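Local coordinates for uncharacterized protein (Staphylococcus aureus subsp. aureus, PDB 3H04) that is of unknown function but belongs to the alpha/beta-hydrolase clan and is probably a hydrolase related to feruloyl esterases of the BD-FAE family, at residues M154-S160 with Q171-I175; P210-I214 with K264-F268; V225-E229 with T239-V243. All blocks are in the same frame, centred on the assembly; numbering follows the deposited sequence.

Contact 1 (M154-S160 with Q171-I175)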
# COMPACT_ATOMS: atom_id res chain seq x y z
N MET A 154 21.19 16.85 -4.68
CA MET A 154 20.18 16.57 -5.70
C MET A 154 18.96 15.98 -4.99
O MET A 154 17.87 16.50 -5.14
CB MET A 154 20.76 15.60 -6.76
CG MET A 154 20.24 15.74 -8.20
SD MET A 154 18.97 14.51 -8.56
CE MET A 154 18.02 14.74 -7.07
N ILE A 155 19.17 14.94 -4.18
CA ILE A 155 18.06 14.26 -3.48
C ILE A 155 17.43 15.11 -2.38
O ILE A 155 16.20 15.14 -2.26
CB ILE A 155 18.48 12.86 -2.94
CG1 ILE A 155 19.14 12.01 -4.06
CG2 ILE A 155 17.32 12.12 -2.31
CD1 ILE A 155 18.33 11.87 -5.33
N ALA A 156 18.24 15.87 -1.64
CA ALA A 156 17.67 16.69 -0.57
C ALA A 156 16.77 17.77 -1.17
O ALA A 156 15.77 18.16 -0.58
CB ALA A 156 18.75 17.30 0.26
N GLN A 157 17.10 18.24 -2.36
CA GLN A 157 16.27 19.28 -2.96
C GLN A 157 14.98 18.74 -3.59
O GLN A 157 14.19 19.51 -4.14
CB GLN A 157 17.09 20.13 -3.96
CG GLN A 157 18.24 20.92 -3.30
CD GLN A 157 17.79 21.79 -2.09
OE1 GLN A 157 18.25 21.59 -0.96
NE2 GLN A 157 16.88 22.73 -2.34
N LEU A 158 14.75 17.43 -3.51
CA LEU A 158 13.48 16.86 -3.95
C LEU A 158 12.51 16.67 -2.80
O LEU A 158 11.35 16.30 -3.00
CB LEU A 158 13.73 15.56 -4.69
CG LEU A 158 14.46 15.72 -6.01
CD1 LEU A 158 14.79 14.35 -6.64
CD2 LEU A 158 13.61 16.65 -6.96
N THR A 159 12.99 16.96 -1.58
CA THR A 159 12.18 16.94 -0.41
C THR A 159 11.53 18.28 -0.14
O THR A 159 11.88 19.35 -0.71
CB THR A 159 12.97 16.48 0.87
OG1 THR A 159 13.93 17.46 1.21
CG2 THR A 159 13.64 15.16 0.62
N SER A 160 10.57 18.22 0.77
CA SER A 160 9.76 19.36 1.07
C SER A 160 10.17 19.89 2.44
O SER A 160 10.60 19.12 3.30
CB SER A 160 8.28 18.93 1.07
OG SER A 160 7.46 20.01 1.49
N GLN A 171 9.67 14.88 -9.81
CA GLN A 171 10.70 13.84 -9.72
C GLN A 171 11.05 13.33 -8.31
O GLN A 171 12.08 12.77 -8.04
CB GLN A 171 11.94 14.23 -10.49
CG GLN A 171 12.67 15.33 -10.00
CD GLN A 171 12.15 16.68 -10.49
OE1 GLN A 171 10.97 16.88 -10.78
NE2 GLN A 171 13.03 17.64 -10.49
N ARG A 172 10.10 13.48 -7.42
CA ARG A 172 10.29 13.09 -6.07
C ARG A 172 10.64 11.61 -6.00
O ARG A 172 11.38 11.20 -5.09
CB ARG A 172 8.99 13.37 -5.29
CG ARG A 172 9.10 13.02 -3.84
CD ARG A 172 7.90 13.48 -3.10
NE ARG A 172 8.01 12.97 -1.77
CZ ARG A 172 8.33 13.67 -0.70
NH1 ARG A 172 8.52 14.99 -0.75
NH2 ARG A 172 8.46 13.00 0.44
N PHE A 173 10.15 10.82 -6.94
CA PHE A 173 10.44 9.38 -6.91
C PHE A 173 11.93 9.01 -6.89
O PHE A 173 12.29 7.91 -6.42
CB PHE A 173 9.70 8.68 -8.02
CG PHE A 173 10.41 8.63 -9.25
CD1 PHE A 173 11.32 7.63 -9.46
CD2 PHE A 173 10.23 9.60 -10.22
CE1 PHE A 173 12.01 7.55 -10.54
CE2 PHE A 173 10.97 9.49 -11.40
CZ PHE A 173 11.86 8.46 -11.54
N LEU A 174 12.81 9.93 -7.31
CA LEU A 174 14.24 9.66 -7.24
C LEU A 174 14.74 9.51 -5.82
O LEU A 174 15.76 8.90 -5.63
CB LEU A 174 15.05 10.76 -7.93
CG LEU A 174 14.90 10.79 -9.45
CD1 LEU A 174 15.52 12.10 -9.99
CD2 LEU A 174 15.51 9.54 -10.12
N ILE A 175 14.03 10.09 -4.85
CA ILE A 175 14.38 9.90 -3.43
C ILE A 175 14.30 8.40 -3.07
O ILE A 175 15.17 7.86 -2.36
CB ILE A 175 13.43 10.66 -2.49
CG1 ILE A 175 13.49 12.17 -2.72
CG2 ILE A 175 13.79 10.39 -0.99
CD1 ILE A 175 12.23 12.82 -2.01

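Contact 2 (P210-I214 with K264-F268)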
# COMPACT_ATOMS: atom_id res chain seq x y z
N PRO A 210 -7.64 -12.04 8.17
CA PRO A 210 -8.77 -12.38 7.31
C PRO A 210 -8.25 -12.80 5.91
O PRO A 210 -7.06 -12.77 5.68
CB PRO A 210 -9.59 -11.07 7.24
CG PRO A 210 -8.56 -10.02 7.37
CD PRO A 210 -7.57 -10.59 8.38
N PRO A 211 -9.13 -13.19 4.99
CA PRO A 211 -8.57 -13.68 3.74
C PRO A 211 -7.75 -12.67 2.96
O PRO A 211 -8.12 -11.49 2.89
CB PRO A 211 -9.81 -14.08 2.92
CG PRO A 211 -10.86 -14.38 3.91
CD PRO A 211 -10.58 -13.41 5.04
N VAL A 212 -6.69 -13.15 2.32
CA VAL A 212 -5.78 -12.29 1.58
C VAL A 212 -5.71 -12.64 0.12
O VAL A 212 -5.41 -13.81 -0.24
CB VAL A 212 -4.37 -12.33 2.12
CG1 VAL A 212 -3.55 -11.26 1.38
CG2 VAL A 212 -4.34 -12.11 3.71
N PHE A 213 -6.00 -11.68 -0.74
CA PHE A 213 -5.79 -11.86 -2.21
C PHE A 213 -4.41 -11.33 -2.56
O PHE A 213 -4.10 -10.19 -2.22
CB PHE A 213 -6.87 -11.13 -2.98
CG PHE A 213 -6.82 -11.32 -4.49
CD1 PHE A 213 -7.66 -12.19 -5.11
CD2 PHE A 213 -5.88 -10.59 -5.27
CE1 PHE A 213 -7.63 -12.38 -6.50
CE2 PHE A 213 -5.84 -10.77 -6.65
CZ PHE A 213 -6.71 -11.68 -7.26
N ILE A 214 -3.56 -12.13 -3.20
CA ILE A 214 -2.18 -11.71 -3.50
C ILE A 214 -2.00 -11.74 -5.00
O ILE A 214 -2.37 -12.75 -5.63
CB ILE A 214 -1.15 -12.60 -2.83
CG1 ILE A 214 -1.42 -12.62 -1.29
CG2 ILE A 214 0.30 -12.15 -3.25
CD1 ILE A 214 -0.69 -13.72 -0.47
N LYS A 264 -10.96 -10.78 -10.82
CA LYS A 264 -10.76 -11.80 -9.80
C LYS A 264 -10.78 -11.21 -8.36
O LYS A 264 -11.23 -11.88 -7.44
CB LYS A 264 -9.43 -12.53 -10.00
CG LYS A 264 -9.33 -13.37 -11.23
CD LYS A 264 -7.96 -13.99 -11.26
CE LYS A 264 -7.83 -14.98 -12.38
NZ LYS A 264 -8.32 -16.25 -11.94
N VAL A 265 -10.33 -9.98 -8.21
CA VAL A 265 -10.39 -9.31 -6.92
C VAL A 265 -11.85 -9.18 -6.47
O VAL A 265 -12.21 -9.56 -5.35
CB VAL A 265 -9.69 -7.94 -6.95
CG1 VAL A 265 -10.12 -7.10 -5.75
CG2 VAL A 265 -8.16 -8.14 -6.96
N VAL A 266 -12.68 -8.68 -7.37
CA VAL A 266 -14.11 -8.54 -7.12
C VAL A 266 -14.83 -9.88 -6.79
O VAL A 266 -15.74 -9.92 -5.93
CB VAL A 266 -14.78 -7.85 -8.30
CG1 VAL A 266 -16.35 -7.93 -8.20
CG2 VAL A 266 -14.29 -6.39 -8.36
N ASP A 267 -14.44 -10.93 -7.49
CA ASP A 267 -14.92 -12.29 -7.22
C ASP A 267 -14.57 -12.68 -5.81
O ASP A 267 -15.39 -13.26 -5.09
CB ASP A 267 -14.25 -13.31 -8.13
CG ASP A 267 -14.78 -13.33 -9.56
OD1 ASP A 267 -15.83 -12.71 -9.88
OD2 ASP A 267 -14.12 -14.00 -10.37
N PHE A 268 -13.33 -12.38 -5.42
CA PHE A 268 -12.84 -12.65 -4.05
C PHE A 268 -13.67 -11.87 -3.03
O PHE A 268 -14.16 -12.44 -2.06
CB PHE A 268 -11.36 -12.36 -4.01
CG PHE A 268 -10.76 -12.20 -2.64
CD1 PHE A 268 -10.11 -13.26 -2.02
CD2 PHE A 268 -10.72 -10.96 -2.02
CE1 PHE A 268 -9.49 -13.07 -0.76
CE2 PHE A 268 -10.12 -10.81 -0.80
CZ PHE A 268 -9.50 -11.89 -0.19

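Contact 3 (V225-E229 with T239-V243)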
# COMPACT_ATOMS: atom_id res chain seq x y z
N VAL A 225 9.19 -11.72 -4.78
CA VAL A 225 7.99 -12.56 -4.67
C VAL A 225 7.99 -13.44 -3.40
O VAL A 225 6.94 -13.80 -2.88
CB VAL A 225 7.81 -13.45 -5.96
CG1 VAL A 225 8.90 -14.52 -6.04
CG2 VAL A 225 6.40 -14.05 -5.97
N GLU A 226 9.17 -13.75 -2.87
CA GLU A 226 9.23 -14.38 -1.55
C GLU A 226 8.47 -13.68 -0.42
O GLU A 226 8.07 -14.35 0.56
CB GLU A 226 10.69 -14.69 -1.12
CG GLU A 226 11.35 -15.73 -2.00
CD GLU A 226 12.11 -15.14 -3.24
OE1 GLU A 226 11.86 -14.00 -3.69
OE2 GLU A 226 12.97 -15.86 -3.77
N GLU A 227 8.24 -12.36 -0.52
CA GLU A 227 7.46 -11.67 0.52
C GLU A 227 6.00 -12.15 0.51
O GLU A 227 5.36 -12.29 1.58
CB GLU A 227 7.53 -10.15 0.38
CG GLU A 227 8.94 -9.58 0.63
CD GLU A 227 9.49 -10.02 2.02
OE1 GLU A 227 8.72 -10.00 3.02
OE2 GLU A 227 10.68 -10.41 2.11
N SER A 228 5.49 -12.43 -0.68
CA SER A 228 4.15 -12.99 -0.81
C SER A 228 4.12 -14.46 -0.39
O SER A 228 3.16 -14.88 0.31
CB SER A 228 3.64 -12.87 -2.24
OG SER A 228 3.20 -11.56 -2.56
N GLU A 229 5.15 -15.23 -0.79
CA GLU A 229 5.27 -16.65 -0.35
C GLU A 229 5.31 -16.72 1.17
O GLU A 229 4.64 -17.55 1.77
CB GLU A 229 6.50 -17.34 -0.95
CG GLU A 229 6.51 -17.40 -2.47
CD GLU A 229 7.87 -17.80 -3.09
OE1 GLU A 229 8.88 -17.99 -2.37
OE2 GLU A 229 7.88 -17.92 -4.33
N THR A 239 -5.57 -16.37 -1.97
CA THR A 239 -5.75 -16.58 -3.39
C THR A 239 -4.53 -15.87 -3.95
O THR A 239 -4.24 -14.73 -3.53
CB THR A 239 -7.06 -15.91 -3.92
OG1 THR A 239 -8.20 -16.54 -3.31
CG2 THR A 239 -7.21 -16.01 -5.45
N PHE A 240 -3.83 -16.53 -4.86
CA PHE A 240 -2.53 -16.07 -5.32
C PHE A 240 -2.51 -16.09 -6.87
O PHE A 240 -2.67 -17.16 -7.52
CB PHE A 240 -1.46 -16.98 -4.76
CG PHE A 240 -0.04 -16.51 -4.94
CD1 PHE A 240 0.30 -15.20 -5.29
CD2 PHE A 240 1.00 -17.43 -4.71
CE1 PHE A 240 1.67 -14.82 -5.44
CE2 PHE A 240 2.35 -17.06 -4.82
CZ PHE A 240 2.68 -15.73 -5.20
N GLU A 241 -2.30 -14.91 -7.42
CA GLU A 241 -1.90 -14.75 -8.81
C GLU A 241 -0.43 -14.43 -8.90
O GLU A 241 0.04 -13.31 -8.55
CB GLU A 241 -2.72 -13.64 -9.46
CG GLU A 241 -4.19 -13.99 -9.58
CD GLU A 241 -4.41 -15.02 -10.65
OE1 GLU A 241 -4.00 -14.75 -11.81
OE2 GLU A 241 -4.99 -16.08 -10.35
N ARG A 242 0.28 -15.41 -9.42
CA ARG A 242 1.72 -15.41 -9.49
C ARG A 242 2.00 -15.11 -10.97
O ARG A 242 1.95 -15.99 -11.83
CB ARG A 242 2.24 -16.78 -9.03
CG ARG A 242 3.64 -16.80 -8.59
CD ARG A 242 4.21 -18.24 -8.40
NE ARG A 242 5.63 -18.01 -8.32
CZ ARG A 242 6.29 -17.77 -7.21
NH1 ARG A 242 5.74 -17.99 -6.02
NH2 ARG A 242 7.58 -17.48 -7.30
N VAL A 243 2.25 -13.85 -11.26
CA VAL A 243 2.35 -13.36 -12.63
C VAL A 243 3.76 -13.59 -13.15
O VAL A 243 4.74 -13.25 -12.49
CB VAL A 243 1.95 -11.89 -12.69
CG1 VAL A 243 2.13 -11.30 -14.12
CG2 VAL A 243 0.52 -11.73 -12.19

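Contact 1 (M154-S160 with Q171-I175)
Leu158 is the main bump of this contact. Its side chain enters the hollow formed by Gln171, Leu174 and Ile175, with CD1 3.4 Å from the carbonyl O of Gln171 and 3.8 Å from Leu174 CB, and CD2 3.4 Å from Gln171 CG. A type I turn, Ala156 to Thr159, swings it into place as helix 152-156 ends; Thr159 OG1 donates a hydrogen bond to Ala156 O (2.7 Å). In return, Ile175 fills the notch between Ile155, Leu158 and Thr159: its CG1 lies 3.9 Å from Ile155 CG2 and its CD1 3.8 Å from Thr159 CG2. Met154 SD closes the border loosely, 4.4 Å from Leu174 CD1. No hydrogen bond joins the segments. Gln168 links them instead, its NE2 bonded to Leu158 O and its OE1 to Arg172 NH1, while Glu72 and the carbonyl of Met41 also hold the guanidinium. The packing thus sets the end of helix 152-156 against the beginning of helix 173-182, in the helical insertion between strands 121-125 and 212-217 of the central sheet.

Contact 2 (P210-I214 with K264-F268)
In this alpha/beta-hydrolase fold, the C-terminal helix 256-273 packs on the central sheet, here against strand 212-217. Strand 212-214 and helix 264-268 run almost antiparallel, at 169°, with axes 9.8 Å apart at closest approach. Side chains span that distance, packing on each other and on backbone atoms of the opposite segment; no hydrogen bond joins the segments. The aromatic interaction is a T-shaped pair: Phe213 turns its edge to the face of Phe268, the centroids 5.6 Å apart and the planes at 69°. CH-pi contacts reinforce it on both rings. Val265 CG2 sits over a face of Phe213, 3.8 Å from the ring centroid, and Phe213 CB stands almost exactly on the normal of the Phe268 ring, 3.7 Å from its centroid. Apolar packing completes the interface, with Phe213 CD1 3.9 Å from Phe268 CB, Phe213 CE1 3.9 Å from Lys264 CB and Pro211 CB 3.8 Å from Phe268 CZ. Beyond the two segments, Val265 also touches Ile123 and Phe125 of strand 121-125, and Phe268 touches Thr239 of strand 238-243, so the helix spans three neighbouring strands. Against the strand backbone, Phe268 CZ comes within 3.5 Å of Phe213 N, and the edge of the same ring meets a carbonyl, Phe268 CZ lying 3.4 Å from Pro211 O.

Contact 3 (V225-E229 with T239-V243)
The first turn of helix 226-232 faces strand 238-243 with the backbones well apart: the nearest CA pairs are Val225 with Arg242 at 8.4 Å and Ser228 with Phe240 at 8.6 Å. The gap is filled mainly by Phe240 and Arg242 of the strand and Glu229 of the helix. Phe240 points from the strand toward the helix, its CZ 4.2 Å from both Val225 CG2 and Ser228 CB, with Val225 CG2 near the plane of the ring. Beside this packing, Arg242 extends to Glu229 in a salt bridge, Arg242 NH1 to Glu229 OE2 at 2.7 Å. Arg242 NH2 adds a weak hydrogen bond to Glu229 OE2 at 3.0 Å. Val225 CG2 lies over one face of the guanidinium. Ser228 OG is hydrogen-bonded to His216 ND1 on the adjacent strand. This is helix-on-strand packing within the beta-alpha-beta unit of strand 212-217, helix 226-232 and strand 238-243; the last is the outermost strand on its side of the sheet, and helix 256-273 touches its Thr239, Glu241 and Val243.

Overall arrangement
From the N terminus the chain first builds most of the sheet, then enters the helical region after strand 121-125. Contact 1 closes a short loop there, ten residues lying between its segments, and is complete before the chain returns to the sheet. Contact 2 opens on strand 212-217 and closes only at helix 256-273; contact 3, joining helix 226-232 to strand 238-243, is nested inside that long loop. Contacts 2 and 3 touch through the paired strands, where Ile214 N lies 2.7 Å from Thr239 O, a probable hydrogen bond. Contact 1 stands apart, its centre 35 Å from that of contact 2, on the opposite side of the chain's centre.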